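Flavin-nucleotide-binding protein (Azotobacter vinelandii, PDB 6RK0) binds FAD and heme b and probably acts as a low-potential terminal oxidase associated with the iron-only nitrogenase. Local coordinates at residues 147-150 with 151-154. Residues are numbered along the deposited sequence; the frame is centred on the assembly and turned at random.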
ATOM      1  N   ARG A 147      10.323  -3.708 -27.993  1.00 15.10           N
ATOM      2  CA  ARG A 147      11.382  -2.717 -28.137  1.00 14.20           C
ATOM      3  C   ARG A 147      12.676  -3.118 -27.438  1.00 12.48           C
ATOM      4  O   ARG A 147      13.734  -2.543 -27.714  1.00 12.35           O
ATOM      5  CB  ARG A 147      10.945  -1.330 -27.625  1.00 14.85           C
ATOM      6  CG  ARG A 147       9.634  -0.776 -28.239  1.00 15.91           C
ATOM      7  CD  ARG A 147       9.258   0.597 -27.722  1.00 17.60           C
ATOM      8  NE  ARG A 147       8.021   0.957 -28.381  1.00 19.07           N
ATOM      9  CZ  ARG A 147       6.808   1.008 -27.807  1.00 19.50           C
ATOM     10  NH1 ARG A 147       6.615   0.814 -26.496  1.00 18.28           N
ATOM     11  NH2 ARG A 147       5.764   1.280 -28.569  1.00 22.86           N
ATOM     12  N   LEU A 148      12.613  -4.051 -26.500  1.00 11.76           N
ATOM     13  CA  LEU A 148      13.697  -4.303 -25.554  1.00 10.99           C
ATOM     14  C   LEU A 148      14.734  -5.245 -26.141  1.00 10.80           C
ATOM     15  O   LEU A 148      14.502  -5.959 -27.126  1.00 11.28           O
ATOM     16  CB  LEU A 148      13.141  -4.872 -24.249  1.00 11.08           C
ATOM     17  CG  LEU A 148      12.059  -4.010 -23.626  1.00 11.01           C
ATOM     18  CD1 LEU A 148      11.466  -4.714 -22.382  1.00 11.69           C
ATOM     19  CD2 LEU A 148      12.563  -2.635 -23.269  1.00 11.24           C
ATOM     20  N   ARG A 149      15.887  -5.280 -25.500  1.00 10.97           N
ATOM     21  CA  ARG A 149      16.919  -6.260 -25.826  1.00 11.35           C
ATOM     22  C   ARG A 149      16.293  -7.645 -25.676  1.00 11.18           C
ATOM     23  O   ARG A 149      15.782  -7.963 -24.588  1.00 10.83           O
ATOM     24  CB  ARG A 149      18.151  -6.101 -24.930  1.00 11.43           C
ATOM     25  CG  ARG A 149      19.344  -6.972 -25.313  1.00 12.03           C
ATOM     26  CD  ARG A 149      19.291  -8.324 -24.657  1.00 12.12           C
ATOM     27  NE  ARG A 149      19.588  -8.222 -23.223  1.00 12.22           N
ATOM     28  CZ  ARG A 149      19.057  -8.962 -22.248  1.00 11.89           C
ATOM     29  NH1 ARG A 149      19.510  -8.809 -21.005  1.00 12.45           N
ATOM     30  NH2 ARG A 149      18.099  -9.858 -22.455  1.00 11.89           N
ATOM     31  N   PRO A 150      16.300  -8.493 -26.700  1.00 12.48           N
ATOM     32  CA  PRO A 150      15.503  -9.723 -26.611  1.00 13.51           C
ATOM     33  C   PRO A 150      15.846 -10.570 -25.387  1.00 12.61           C
ATOM     34  O   PRO A 150      17.014 -10.783 -25.048  1.00 12.44           O
ATOM     35  CB  PRO A 150      15.796 -10.425 -27.941  1.00 15.58           C
ATOM     36  CG  PRO A 150      15.979  -9.255 -28.898  1.00 16.46           C
ATOM     37  CD  PRO A 150      16.742  -8.224 -28.086  1.00 14.83           C
ATOM     38  N   VAL A 151      14.798 -11.066 -24.722  1.00 12.03           N
ATOM     39  CA  VAL A 151      14.964 -11.763 -23.446  1.00 12.21           C
ATOM     40  C   VAL A 151      15.824 -13.010 -23.609  1.00 12.30           C
ATOM     41  O   VAL A 151      15.764 -13.716 -24.626  1.00 13.13           O
ATOM     42  CB  VAL A 151      13.582 -12.097 -22.851  1.00 13.16           C
ATOM     43  CG1 VAL A 151      12.826 -13.139 -23.735  1.00 14.76           C
ATOM     44  CG2 VAL A 151      13.675 -12.556 -21.387  1.00 13.64           C
ATOM     45  N   HIS A 152      16.625 -13.306 -22.583  1.00 11.93           N
ATOM     46  CA  HIS A 152      17.444 -14.519 -22.545  1.00 12.34           C
ATOM     47  C   HIS A 152      16.694 -15.641 -21.844  1.00 12.21           C
ATOM     48  O   HIS A 152      15.969 -15.398 -20.870  1.00 11.71           O
ATOM     49  CB  HIS A 152      18.740 -14.283 -21.769  1.00 13.76           C
ATOM     50  CG  HIS A 152      19.623 -13.196 -22.312  1.00 15.30           C
ATOM     51  ND1 HIS A 152      19.933 -13.061 -23.645  1.00 17.55           N
ATOM     52  CD2 HIS A 152      20.305 -12.213 -21.670  1.00 17.33           C
ATOM     53  CE1 HIS A 152      20.760 -12.038 -23.804  1.00 17.93           C
ATOM     54  NE2 HIS A 152      21.013 -11.518 -22.619  1.00 18.99           N
ATOM     55  N   ALA A 153      16.880 -16.871 -22.307  1.00 12.60           N
ATOM     56  CA  ALA A 153      16.263 -17.999 -21.627  1.00 12.47           C
ATOM     57  C   ALA A 153      16.601 -18.024 -20.143  1.00 12.72           C
ATOM     58  O   ALA A 153      15.736 -18.313 -19.299  1.00 12.85           O
ATOM     59  CB  ALA A 153      16.743 -19.290 -22.271  1.00 13.03           C
ATOM     60  N   LYS A 154      17.838 -17.715 -19.796  1.00 12.82           N
ATOM     61  CA  LYS A 154      18.219 -17.760 -18.388  1.00 13.90           C
ATOM     62  C   LYS A 154      17.445 -16.746 -17.548  1.00 12.50           C
ATOM     63  O   LYS A 154      17.214 -16.985 -16.360  1.00 13.00           O
ATOM     64  CB  LYS A 154      19.719 -17.524 -18.234  1.00 18.27           C
ATOM     65  CG  LYS A 154      20.201 -17.277 -16.809  1.00 27.63           C
ATOM     66  CD  LYS A 154      21.447 -16.392 -16.859  1.00 37.13           C
ATOM     67  CE  LYS A 154      21.681 -15.496 -15.629  1.00 51.41           C
ATOM     68  NZ  LYS A 154      21.032 -14.147 -15.888  1.00 57.57           N
TER
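R149 and H152, three residues apart, stack flat on one another: guanidinium and imidazole centres lie 3.7 Å apart with planes inclined by 17°. NE2 of H152 sits over the middle of the guanidinium, 3.2 Å from CZ of R149, while NH2 of R149 lies toward the rim of the ring, 3.3 Å from CD2 of H152. CA of V151 meets the guanidinium at its edge, in plane. The arginine reaches forward because its chain is bent at chi2 (-88°) and again at chi3, and the same fold lets NH2 of R149 bond the carbonyl O of P150 at 3.0 Å, nearly straight at 165°. H152 is the N-cap of helix 153-157, and this extended lead-in belongs to a flavin-binding domain of the pyridoxamine 5'-phosphate oxidase family. OE1 of E155, at N3 of that helix, accepts the backbone N-H of H152, one half of a capping box, while OE2 forms a salt bridge with NH1 of R149, which also pairs with D184 of the second subunit. Were R149 an alanine, both carboxylates would probably lose their shared cationic mate and the H152 ring the flat group stacked on it. The side chain of V151 touches W145 and comes within about 4 Å of a bound heme.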